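Local coordinates for protein ALDH21) (Physcomitrella patens subsp. patens, PDB 5MZ5) that catalyses the NADP(+)-dependent oxidation of succinic semialdehyde to succinate, as a moss member of the aldehyde dehydrogenase family, at residues G180-V185 / D499-T504; W188-N193 / G312-G317; P201-A204 / P208-L211; P291-D296 / K433-T438; S426-A431 / F455-H460. All coordinates share one frame; numbering follows the deposited sequence.

How the contacts relate
Contacts 1 and 3 are buried and apolar, and they share one core: strands 182-185 and 209-212 are neighbours in the mostly parallel sheet of the nucleotide-binding domain, and M501 of contact 1 also packs against A202 of contact 3. Contact 2, nearer the middle of the chain, is also buried but mixes an aromatic ring with an amide and a phenol beside the substrate site. Contacts 4 and 5 lie on the other side of the chain's centre from contact 3, and both use helix 428-435. Contact 4 buries a sulfur against the sheet, whereas contact 5, farther out, is only partly buried and adds a lysine, a tyrosine hydroxyl and a bridging water.

Contact 1. Residues G180-V185 / D499-T504; sequences GPVSMV and DDMLET
M501 reaches V182 and M184 because its side chain is nearly fully extended beyond CB: CG is anti to the carbonyl carbon, and chi2 (168°) and chi3 (-166°) carry SD and CE outward in an almost straight line. M184 meets it with a similarly extended chain, so the two methionines approach from opposite ends and touch through their terminal methyls, CE of M184 lying 4.5 Å from CE of M501. V182 comes alongside instead. Its CG2 branch sits 4.3 Å from M501 CG, near the root of the methionine, while its CG1 branch is 4.4 Å from M501 CE, so the valine lies along much of the length of the thioether chain. Strand 182-185 is an inner strand of the mostly parallel, Rossmann-type sheet that binds NADP(+), and S186, a residue of that binding site, follows it directly. The other segment is the joint between helix 494-500 and strand 502-510. That strand belongs to the three-stranded antiparallel sheet which in this family serves oligomerisation, and here E503 forms a salt bridge with R491 of a second subunit. The chain turns at the joint with a backbone bond from L502 N to D499 O of 3.2 Å, and M501 projects from this bend into the nucleotide-binding domain. L260 of the adjacent strand and A202 of helix 193-205 also touch M501.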
# COMPACT_ATOMS: atom_id res chain seq x y z
N GLY A 180 14.25 15.02 11.83
CA GLY A 180 15.19 15.63 12.78
C GLY A 180 14.49 16.22 13.98
O GLY A 180 13.34 15.87 14.22
N PRO A 181 15.14 17.17 14.71
CA PRO A 181 14.48 17.78 15.90
C PRO A 181 13.12 18.44 15.64
O PRO A 181 12.92 19.18 14.68
CB PRO A 181 15.52 18.79 16.41
CG PRO A 181 16.84 18.25 15.91
CD PRO A 181 16.50 17.71 14.53
N VAL A 182 12.15 18.11 16.51
CA VAL A 182 10.77 18.57 16.40
C VAL A 182 10.43 19.55 17.52
O VAL A 182 10.67 19.26 18.70
CB VAL A 182 9.76 17.39 16.35
CG1 VAL A 182 8.31 17.88 16.27
CG2 VAL A 182 10.07 16.42 15.19
N SER A 183 9.85 20.70 17.14
CA SER A 183 9.33 21.70 18.08
C SER A 183 7.84 21.37 18.27
O SER A 183 7.10 21.29 17.28
CB SER A 183 9.49 23.11 17.52
OG SER A 183 8.87 24.01 18.42
N MET A 184 7.42 21.14 19.52
CA MET A 184 6.03 20.78 19.85
C MET A 184 5.45 21.80 20.78
O MET A 184 6.08 22.15 21.78
CB MET A 184 5.92 19.38 20.48
CG MET A 184 6.55 18.27 19.66
SD MET A 184 6.56 16.73 20.59
CE MET A 184 7.10 15.65 19.34
N VAL A 185 4.25 22.29 20.45
CA VAL A 185 3.50 23.26 21.23
C VAL A 185 2.10 22.68 21.36
O VAL A 185 1.41 22.48 20.37
CB VAL A 185 3.53 24.70 20.62
CG1 VAL A 185 2.75 25.68 21.51
CG2 VAL A 185 4.98 25.19 20.42
N ASP A 499 4.08 10.42 9.24
CA ASP A 499 4.41 10.84 7.87
C ASP A 499 5.09 12.22 7.81
O ASP A 499 6.07 12.39 7.08
CB ASP A 499 3.16 10.85 6.99
CG ASP A 499 2.89 9.55 6.29
OD1 ASP A 499 3.80 9.07 5.55
OD2 ASP A 499 1.75 9.03 6.42
N ASP A 500 4.59 13.20 8.60
CA ASP A 500 5.13 14.55 8.66
C ASP A 500 6.49 14.65 9.36
O ASP A 500 7.22 15.61 9.15
CB ASP A 500 4.10 15.51 9.28
CG ASP A 500 2.84 15.65 8.42
OD1 ASP A 500 2.97 15.82 7.19
OD2 ASP A 500 1.74 15.51 8.96
N MET A 501 6.84 13.64 10.18
CA MET A 501 8.12 13.54 10.88
C MET A 501 9.13 12.68 10.11
O MET A 501 10.20 12.34 10.62
CB MET A 501 7.90 13.00 12.29
CG MET A 501 7.22 13.99 13.17
SD MET A 501 6.64 13.30 14.71
CE MET A 501 5.56 14.62 15.27
N LEU A 502 8.78 12.33 8.87
CA LEU A 502 9.60 11.49 8.00
C LEU A 502 9.93 12.19 6.70
O LEU A 502 9.09 12.89 6.14
CB LEU A 502 8.92 10.13 7.73
CG LEU A 502 8.92 9.12 8.89
CD1 LEU A 502 7.88 8.03 8.67
CD2 LEU A 502 10.29 8.50 9.10
N GLU A 503 11.16 12.00 6.22
CA GLU A 503 11.60 12.54 4.93
C GLU A 503 11.82 11.38 3.98
O GLU A 503 12.38 10.36 4.36
CB GLU A 503 12.87 13.40 5.06
CG GLU A 503 12.56 14.85 5.45
CD GLU A 503 11.95 15.74 4.38
OE1 GLU A 503 11.75 16.94 4.67
OE2 GLU A 503 11.64 15.26 3.26
N THR A 504 11.38 11.55 2.75
CA THR A 504 11.55 10.55 1.69
C THR A 504 12.96 10.66 1.09
O THR A 504 13.41 11.76 0.79
CB THR A 504 10.45 10.74 0.62
OG1 THR A 504 9.19 10.49 1.24
CG2 THR A 504 10.62 9.78 -0.57

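Contact 2. Residues W188-N193 / G312-G317; sequences WNFPLN and GFYQGG
Van der Waals contact between F190 and Q315 dominates. The phenyl ring points its CZ end at the glutamine, 3.4 Å from Q315 NE2 and 3.6 Å from Q315 CG; the two side chains lie nearly perpendicular, and the ring is turned 45° from the amide plane. F190 gets there with CG anti to the carbonyl carbon (chi1 -80°), while the glutamine, poorly ordered, is bent at chi2. Y314 adds a lighter apolar touch, its CE2 4.1 Å from F190 CZ, and Q315 CB lies over the centre of one face of the tyrosine ring.

Polar interactions come from outside. K128 donates to N189 O and to Q315 OE1 and makes a cation-pi contact with F190, gathering both segments around one ammonium group. Y314 OH is hydrogen-bonded to S319 OG. With an alanine at F190, K128 would probably lose its aromatic partner and a gap would open beside CG and the amide of Q315.

N189, Y314 and S319 bind succinate and W188 binds NADP(+), so the contact lies in the wall of the active-site pocket; in aldehyde dehydrogenases the asparagine of this loop typically contributes to the oxyanion hole.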
# COMPACT_ATOMS: atom_id res chain seq x y z
N TRP A 188 -4.30 23.26 26.20
CA TRP A 188 -4.80 23.06 27.54
C TRP A 188 -6.09 22.22 27.61
O TRP A 188 -6.42 21.75 28.70
CB TRP A 188 -4.97 24.40 28.29
CG TRP A 188 -5.80 25.43 27.56
CD1 TRP A 188 -5.33 26.52 26.89
CD2 TRP A 188 -7.23 25.45 27.43
NE1 TRP A 188 -6.38 27.22 26.33
CE2 TRP A 188 -7.56 26.59 26.65
CE3 TRP A 188 -8.28 24.64 27.90
CZ2 TRP A 188 -8.89 26.93 26.34
CZ3 TRP A 188 -9.59 24.96 27.58
CH2 TRP A 188 -9.89 26.10 26.82
N ASN A 189 -6.81 22.03 26.48
CA ASN A 189 -8.10 21.31 26.48
C ASN A 189 -7.99 19.76 26.56
O ASN A 189 -8.90 19.12 27.12
CB ASN A 189 -9.00 21.73 25.32
CG ASN A 189 -8.46 21.46 23.95
OD1 ASN A 189 -7.46 22.04 23.51
ND2 ASN A 189 -9.18 20.67 23.20
N PHE A 190 -6.92 19.15 26.02
CA PHE A 190 -6.64 17.70 26.20
C PHE A 190 -5.14 17.66 26.48
O PHE A 190 -4.36 17.31 25.59
CB PHE A 190 -6.99 16.87 24.95
CG PHE A 190 -8.46 16.53 24.78
CD1 PHE A 190 -9.34 17.43 24.19
CD2 PHE A 190 -8.95 15.29 25.20
CE1 PHE A 190 -10.70 17.12 24.05
CE2 PHE A 190 -10.31 14.98 25.06
CZ PHE A 190 -11.17 15.89 24.48
N PRO A 191 -4.71 18.10 27.69
CA PRO A 191 -3.26 18.24 27.95
C PRO A 191 -2.44 16.96 28.00
O PRO A 191 -1.21 17.04 28.06
CB PRO A 191 -3.21 18.99 29.28
CG PRO A 191 -4.48 18.70 29.94
CD PRO A 191 -5.50 18.55 28.86
N LEU A 192 -3.10 15.80 27.95
CA LEU A 192 -2.37 14.54 27.90
C LEU A 192 -2.46 13.94 26.50
O LEU A 192 -1.43 13.69 25.87
CB LEU A 192 -2.85 13.57 29.00
CG LEU A 192 -2.16 12.21 29.05
CD1 LEU A 192 -0.72 12.32 29.57
CD2 LEU A 192 -2.97 11.23 29.87
N ASN A 193 -3.70 13.74 26.00
CA ASN A 193 -3.94 13.14 24.69
C ASN A 193 -3.37 13.95 23.53
O ASN A 193 -2.79 13.36 22.62
CB ASN A 193 -5.43 12.83 24.47
CG ASN A 193 -5.69 12.04 23.19
OD1 ASN A 193 -6.13 12.58 22.18
ND2 ASN A 193 -5.26 10.80 23.15
N GLY A 312 -22.52 18.11 21.48
CA GLY A 312 -22.71 19.48 21.94
C GLY A 312 -22.16 19.87 23.29
O GLY A 312 -21.92 21.05 23.52
N PHE A 313 -21.97 18.91 24.22
CA PHE A 313 -21.60 19.24 25.60
C PHE A 313 -20.49 18.41 26.26
O PHE A 313 -20.16 18.71 27.42
CB PHE A 313 -22.86 19.20 26.48
CG PHE A 313 -23.97 20.07 25.94
CD1 PHE A 313 -23.93 21.46 26.10
CD2 PHE A 313 -25.01 19.52 25.20
CE1 PHE A 313 -24.91 22.27 25.55
CE2 PHE A 313 -25.98 20.34 24.62
CZ PHE A 313 -25.95 21.70 24.84
N TYR A 314 -19.90 17.40 25.58
CA TYR A 314 -18.78 16.64 26.16
C TYR A 314 -17.58 17.61 26.24
O TYR A 314 -17.46 18.51 25.39
CB TYR A 314 -18.45 15.38 25.32
CG TYR A 314 -17.30 15.55 24.34
CD1 TYR A 314 -17.40 16.41 23.24
CD2 TYR A 314 -16.11 14.84 24.50
CE1 TYR A 314 -16.32 16.62 22.38
CE2 TYR A 314 -15.04 15.01 23.62
CZ TYR A 314 -15.15 15.90 22.56
OH TYR A 314 -14.10 16.05 21.68
N GLN A 315 -16.72 17.47 27.28
CA GLN A 315 -15.57 18.35 27.56
C GLN A 315 -16.04 19.81 27.77
O GLN A 315 -15.24 20.74 27.74
CB GLN A 315 -14.48 18.24 26.45
CG GLN A 315 -13.13 17.69 26.94
CD GLN A 315 -13.14 16.22 27.33
OE1 GLN A 315 -12.53 15.82 28.32
NE2 GLN A 315 -13.78 15.36 26.55
N GLY A 316 -17.35 19.98 27.98
CA GLY A 316 -18.01 21.27 28.15
C GLY A 316 -17.92 22.16 26.92
O GLY A 316 -17.84 23.38 27.07
N GLY A 317 -17.89 21.54 25.74
CA GLY A 317 -17.72 22.25 24.48
C GLY A 317 -16.31 22.79 24.24
O GLY A 317 -16.08 23.45 23.23

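Contact 3. Residues P201-A204 / P208-L211; sequences PAIA and PFVL
The F209 ring receives I203 at its edge and A202 at a slant. I203 CG1 lies near the ring plane, 4.2 Å from F209 CE2, with I203 CD1 close behind at 4.3 Å from the same atom. A202 CB approaches F209 CD2 to 4.1 Å, neither squarely over the face nor at the edge. From the same side of the ring plane as A202 comes M184 of the adjacent strand, whose sulfur packs near F209 CD1. The three elements concerned, strand 182-185, helix 193-205 and strand 209-212, form a beta-alpha-beta unit of the Rossmann-type domain, and this ring fills the angle between its helix and its second strand.

F209 is the first residue of that strand, and its CG takes the crowded position between backbone N and carbonyl carbon (chi1 64°), which swings the ring across to the helix. I203 answers with CG1 anti to its carbonyl carbon, and the two side chains cross obliquely. Only three residues separate the segments, so the chain leaves the helix and enters the strand almost at once, with the CA atoms of A202 and P208 7.0 Å apart. Backbone bonds on both sides hold the strand in place: P208 and V210 pair with V182, while F209 pairs with A238 and S240. F239 touches the ring as well. K212, which binds NADP(+), follows just beyond the segment. Beside the ring, helix and first strand also meet directly, the CB methyl of A202 packing on the CE methyl of M184.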
# COMPACT_ATOMS: atom_id res chain seq x y z
N PRO A 201 4.22 9.68 17.98
CA PRO A 201 4.81 9.55 16.63
C PRO A 201 6.29 9.97 16.51
O PRO A 201 7.00 9.35 15.73
CB PRO A 201 3.88 10.40 15.74
CG PRO A 201 3.17 11.28 16.65
CD PRO A 201 3.05 10.60 17.96
N ALA A 202 6.76 10.96 17.30
CA ALA A 202 8.17 11.39 17.30
C ALA A 202 9.09 10.25 17.75
O ALA A 202 10.12 10.00 17.13
CB ALA A 202 8.36 12.61 18.18
N ILE A 203 8.70 9.54 18.81
CA ILE A 203 9.42 8.38 19.34
C ILE A 203 9.30 7.18 18.34
O ILE A 203 10.30 6.54 18.06
CB ILE A 203 8.96 8.02 20.78
CG1 ILE A 203 9.31 9.17 21.76
CG2 ILE A 203 9.58 6.68 21.24
CD1 ILE A 203 8.58 9.13 23.11
N ALA A 204 8.10 6.95 17.77
CA ALA A 204 7.86 5.86 16.81
C ALA A 204 8.75 5.97 15.56
O ALA A 204 9.15 4.96 14.98
CB ALA A 204 6.39 5.82 16.41
N PRO A 208 14.22 13.44 17.90
CA PRO A 208 14.29 14.09 19.22
C PRO A 208 13.32 15.29 19.23
O PRO A 208 12.96 15.82 18.17
CB PRO A 208 15.76 14.55 19.31
CG PRO A 208 16.15 14.79 17.90
CD PRO A 208 15.39 13.80 17.05
N PHE A 209 12.86 15.71 20.41
CA PHE A 209 11.90 16.80 20.46
C PHE A 209 12.05 17.69 21.69
O PHE A 209 12.57 17.25 22.71
CB PHE A 209 10.45 16.25 20.38
CG PHE A 209 10.03 15.38 21.54
CD1 PHE A 209 9.47 15.94 22.69
CD2 PHE A 209 10.22 14.00 21.51
CE1 PHE A 209 9.11 15.14 23.78
CE2 PHE A 209 9.85 13.20 22.60
CZ PHE A 209 9.29 13.78 23.73
N VAL A 210 11.55 18.92 21.58
CA VAL A 210 11.47 19.89 22.68
C VAL A 210 10.00 20.27 22.74
O VAL A 210 9.46 20.83 21.78
CB VAL A 210 12.41 21.13 22.56
CG1 VAL A 210 12.34 21.98 23.82
CG2 VAL A 210 13.85 20.70 22.29
N LEU A 211 9.34 19.93 23.84
CA LEU A 211 7.94 20.22 24.02
C LEU A 211 7.68 21.37 24.97
O LEU A 211 8.23 21.43 26.07
CB LEU A 211 7.15 18.94 24.47
CG LEU A 211 5.71 19.11 25.02
CD1 LEU A 211 4.72 19.49 23.92
CD2 LEU A 211 5.29 17.86 25.69

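Contact 4. Residues P291-D296 / K433-T438; sequences PCIVDD and KECNNT
C435 is the residue through which helix 428-435 meets P291 and I293 of strand 290-294, and E434 before it turns the other way. The carboxylate of E434 works within its own segment: OE1 accepts from N437 ND2 at 3.1 Å, on the syn side, with an N-H...O angle of 162°, while OE2 is in a salt bridge with R411. Next, C435 points at the strand. Its SG is anti to the carbonyl carbon (chi1 -79°) and thereby comes between the two strand residues, 3.5 Å from I293 CG1 and 3.6 Å from P291 CB. The I293 CD1 methyl also reaches the sulfur, at 3.7 Å. At the root of the cysteine, CB packs on the proline, 3.6 Å from P291 CG, and the same P291 CG lies 3.6 Å from C435 O. That oxygen accepts from R325 NH1, and E434 O from R325 NH2, so one guanidinium group sits at the carboxyl end of the helix, where its charge would probably be favourable to the helix dipole.

N436 takes no part in the packing on the strand; it ties the region to the neighbouring helix, its ND2 hydrogen-bonded to H460 O. N437 then forms the centre of an inverse gamma turn that leads out of the helix. T438, after it, touches R325. Strand 290-294 runs parallel to strands 323-329 and 443-447, and with helix 428-435 packed on it through C435, this is the alpha/beta layering of the aldehyde dehydrogenase catalytic domain.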
# COMPACT_ATOMS: atom_id res chain seq x y z
N PRO A 291 -20.61 21.38 12.44
CA PRO A 291 -22.06 21.23 12.30
C PRO A 291 -22.49 19.74 12.32
O PRO A 291 -21.69 18.84 12.09
CB PRO A 291 -22.31 21.85 10.93
CG PRO A 291 -21.05 21.53 10.15
CD PRO A 291 -19.93 21.27 11.14
N CYS A 292 -23.78 19.50 12.53
CA CYS A 292 -24.35 18.15 12.45
C CYS A 292 -25.70 18.24 11.78
O CYS A 292 -26.50 19.10 12.14
CB CYS A 292 -24.45 17.48 13.83
SG CYS A 292 -24.94 15.73 13.77
N ILE A 293 -25.95 17.36 10.80
CA ILE A 293 -27.22 17.22 10.11
C ILE A 293 -27.98 16.04 10.74
O ILE A 293 -27.41 14.96 10.91
CB ILE A 293 -27.05 17.01 8.58
CG1 ILE A 293 -26.46 18.26 7.91
CG2 ILE A 293 -28.40 16.62 7.92
CD1 ILE A 293 -26.20 18.16 6.40
N VAL A 294 -29.25 16.25 11.10
CA VAL A 294 -30.13 15.20 11.60
C VAL A 294 -31.24 15.06 10.55
O VAL A 294 -32.14 15.88 10.50
CB VAL A 294 -30.66 15.44 13.05
CG1 VAL A 294 -31.69 14.37 13.47
CG2 VAL A 294 -29.51 15.48 14.05
N ASP A 295 -31.11 14.06 9.66
CA ASP A 295 -32.10 13.79 8.61
C ASP A 295 -32.93 12.55 8.91
O ASP A 295 -33.90 12.27 8.22
CB ASP A 295 -31.43 13.71 7.21
CG ASP A 295 -32.37 14.02 6.05
OD1 ASP A 295 -32.82 15.18 5.94
OD2 ASP A 295 -32.61 13.13 5.23
N ASP A 296 -32.55 11.81 9.96
CA ASP A 296 -33.17 10.57 10.44
C ASP A 296 -32.70 10.30 11.87
O ASP A 296 -31.76 10.94 12.33
CB ASP A 296 -32.73 9.36 9.55
CG ASP A 296 -33.57 9.10 8.32
OD1 ASP A 296 -34.82 8.99 8.45
OD2 ASP A 296 -32.99 8.93 7.23
N LYS A 433 -24.73 22.73 2.27
CA LYS A 433 -24.21 24.04 1.90
C LYS A 433 -24.07 24.93 3.16
O LYS A 433 -23.05 25.61 3.33
CB LYS A 433 -25.13 24.70 0.85
CG LYS A 433 -24.57 26.00 0.28
CD LYS A 433 -25.51 26.65 -0.72
CE LYS A 433 -24.94 27.95 -1.22
NZ LYS A 433 -25.81 28.58 -2.24
N GLU A 434 -25.06 24.88 4.07
CA GLU A 434 -25.01 25.64 5.31
C GLU A 434 -23.95 25.10 6.29
O GLU A 434 -23.33 25.89 7.01
CB GLU A 434 -26.40 25.77 5.96
CG GLU A 434 -26.49 26.89 6.98
CD GLU A 434 -26.00 28.27 6.60
OE1 GLU A 434 -25.94 28.59 5.38
OE2 GLU A 434 -25.70 29.06 7.52
N CYS A 435 -23.73 23.77 6.30
CA CYS A 435 -22.68 23.12 7.10
C CYS A 435 -21.32 23.69 6.69
O CYS A 435 -20.48 23.95 7.55
CB CYS A 435 -22.71 21.61 6.92
SG CYS A 435 -24.00 20.80 7.88
N ASN A 436 -21.14 23.90 5.37
CA ASN A 436 -19.94 24.43 4.74
C ASN A 436 -19.81 25.93 4.86
O ASN A 436 -18.73 26.45 4.57
CB ASN A 436 -19.89 24.02 3.24
CG ASN A 436 -19.68 22.55 3.03
OD1 ASN A 436 -19.17 21.83 3.90
ND2 ASN A 436 -20.03 22.09 1.85
N ASN A 437 -20.90 26.63 5.28
CA ASN A 437 -20.94 28.09 5.43
C ASN A 437 -20.23 28.53 6.72
O ASN A 437 -20.85 29.00 7.69
CB ASN A 437 -22.40 28.62 5.32
CG ASN A 437 -22.49 30.12 5.19
OD1 ASN A 437 -21.49 30.80 4.96
ND2 ASN A 437 -23.69 30.67 5.34
N THR A 438 -18.90 28.35 6.72
CA THR A 438 -18.00 28.61 7.83
C THR A 438 -16.57 28.75 7.30
O THR A 438 -16.27 28.25 6.22
CB THR A 438 -18.11 27.46 8.89
OG1 THR A 438 -17.22 27.71 9.97
CG2 THR A 438 -17.81 26.07 8.31

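Contact 5. Residues S426-A431 / F455-H460; sequences SDFKEA and FYAFEH
F428 and K429 both meet Y456 from one side of its ring, F428 at CD1 and K429 at the hydroxyl end, and these three side chains make up most of the contact between helices 428-435 and 451-460. The two aromatic side chains run antiparallel alongside each other, F428 CE2 coming 3.7 Å from Y456 CD1. Both have CG anti to the backbone N (chi1 178° and 177°), which sends each ring out toward the other helix. F428 goes on to offer its edge to A457, whose CB lies near the ring plane and 4.4 Å from F428 CZ. K429 lies crosswise to the tyrosine and touches it with its aliphatic part, CG lying 3.5 Å from Y456 OH. The lysine carbonyl joins in too: a water in the plane of the tyrosine ring donates to K429 O at 2.7 Å and is hydrogen-bonded to Y456 OH, also at 2.7 Å. On the opposite face of the tyrosine stands H460, its ND1 3.3 Å above the ring centre and donating to Y456 O. A phenylalanine in place of Y456 would probably leave the water held by K429 O alone and break the polar bridge between the helices. L515 of a third subunit packs on F428 and K429, and G513 of that subunit on Y456. The two helices are thus joined by aromatic packing on one part of Y456 and by a single water at its hydroxyl, with no direct hydrogen bond between the segments.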
# COMPACT_ATOMS: atom_id res chain seq x y z
N SER A 426 -35.28 22.44 5.23
CA SER A 426 -36.27 21.71 4.43
C SER A 426 -35.60 20.97 3.28
O SER A 426 -36.12 19.94 2.83
CB SER A 426 -37.34 22.65 3.89
OG SER A 426 -36.77 23.75 3.20
N ASP A 427 -34.45 21.50 2.80
CA ASP A 427 -33.70 20.90 1.70
C ASP A 427 -32.34 20.37 2.18
O ASP A 427 -31.55 21.13 2.75
CB ASP A 427 -33.54 21.90 0.54
CG ASP A 427 -32.89 21.30 -0.70
OD1 ASP A 427 -33.50 20.40 -1.30
OD2 ASP A 427 -31.79 21.74 -1.05
N PHE A 428 -32.06 19.08 1.93
CA PHE A 428 -30.82 18.41 2.32
C PHE A 428 -29.57 19.06 1.70
O PHE A 428 -28.60 19.29 2.43
CB PHE A 428 -30.88 16.89 2.02
CG PHE A 428 -29.60 16.17 2.37
CD1 PHE A 428 -29.30 15.86 3.69
CD2 PHE A 428 -28.68 15.83 1.39
CE1 PHE A 428 -28.10 15.22 4.02
CE2 PHE A 428 -27.48 15.19 1.72
CZ PHE A 428 -27.19 14.89 3.03
N LYS A 429 -29.59 19.34 0.38
CA LYS A 429 -28.48 19.97 -0.34
C LYS A 429 -28.13 21.32 0.31
O LYS A 429 -26.95 21.65 0.47
CB LYS A 429 -28.84 20.19 -1.81
CG LYS A 429 -28.50 19.04 -2.73
CD LYS A 429 -29.10 19.24 -4.13
CE LYS A 429 -28.31 18.71 -5.31
NZ LYS A 429 -28.53 17.26 -5.57
N GLU A 430 -29.18 22.08 0.72
CA GLU A 430 -29.06 23.37 1.38
C GLU A 430 -28.47 23.24 2.77
O GLU A 430 -27.70 24.10 3.18
CB GLU A 430 -30.42 24.10 1.43
CG GLU A 430 -30.81 24.74 0.11
CD GLU A 430 -29.89 25.83 -0.43
OE1 GLU A 430 -29.49 26.73 0.35
OE2 GLU A 430 -29.59 25.80 -1.64
N ALA A 431 -28.82 22.16 3.50
CA ALA A 431 -28.28 21.88 4.83
C ALA A 431 -26.76 21.64 4.72
O ALA A 431 -26.02 22.17 5.54
CB ALA A 431 -28.97 20.66 5.45
N PHE A 455 -23.26 9.39 1.21
CA PHE A 455 -22.13 9.56 0.31
C PHE A 455 -22.08 10.94 -0.35
O PHE A 455 -21.00 11.39 -0.70
CB PHE A 455 -22.04 8.41 -0.71
CG PHE A 455 -21.45 7.19 -0.02
CD1 PHE A 455 -22.28 6.26 0.62
CD2 PHE A 455 -20.07 7.03 0.09
CE1 PHE A 455 -21.73 5.17 1.30
CE2 PHE A 455 -19.53 5.93 0.77
CZ PHE A 455 -20.36 5.01 1.37
N TYR A 456 -23.23 11.64 -0.47
CA TYR A 456 -23.27 13.01 -0.99
C TYR A 456 -22.58 13.90 0.05
O TYR A 456 -21.74 14.73 -0.31
CB TYR A 456 -24.73 13.49 -1.25
CG TYR A 456 -24.84 14.93 -1.70
CD1 TYR A 456 -24.82 15.98 -0.79
CD2 TYR A 456 -24.89 15.25 -3.06
CE1 TYR A 456 -24.86 17.31 -1.20
CE2 TYR A 456 -24.97 16.58 -3.48
CZ TYR A 456 -24.94 17.60 -2.55
OH TYR A 456 -24.99 18.92 -2.96
N ALA A 457 -22.90 13.69 1.35
CA ALA A 457 -22.29 14.45 2.45
C ALA A 457 -20.77 14.18 2.53
O ALA A 457 -20.00 15.11 2.75
CB ALA A 457 -22.96 14.09 3.77
N PHE A 458 -20.33 12.92 2.31
CA PHE A 458 -18.91 12.58 2.31
C PHE A 458 -18.19 13.35 1.19
O PHE A 458 -17.13 13.93 1.42
CB PHE A 458 -18.69 11.04 2.18
CG PHE A 458 -17.24 10.57 2.20
CD1 PHE A 458 -16.29 11.20 3.01
CD2 PHE A 458 -16.83 9.47 1.45
CE1 PHE A 458 -14.95 10.78 3.03
CE2 PHE A 458 -15.50 9.02 1.50
CZ PHE A 458 -14.57 9.68 2.29
N GLU A 459 -18.80 13.41 0.03
CA GLU A 459 -18.29 14.10 -1.14
C GLU A 459 -18.24 15.63 -1.03
O GLU A 459 -17.26 16.23 -1.48
CB GLU A 459 -19.13 13.70 -2.36
CG GLU A 459 -18.36 13.67 -3.67
CD GLU A 459 -17.16 12.74 -3.78
OE1 GLU A 459 -16.26 13.07 -4.58
OE2 GLU A 459 -17.10 11.70 -3.07
N HIS A 460 -19.29 16.26 -0.47
CA HIS A 460 -19.42 17.72 -0.49
C HIS A 460 -19.10 18.46 0.80
O HIS A 460 -18.89 19.68 0.73
CB HIS A 460 -20.82 18.11 -1.00
CG HIS A 460 -21.01 17.69 -2.42
ND1 HIS A 460 -21.65 16.50 -2.74
CD2 HIS A 460 -20.50 18.23 -3.55
CE1 HIS A 460 -21.57 16.40 -4.06
NE2 HIS A 460 -20.89 17.41 -4.58
O HOH W 1 -24.93 20.93 -1.14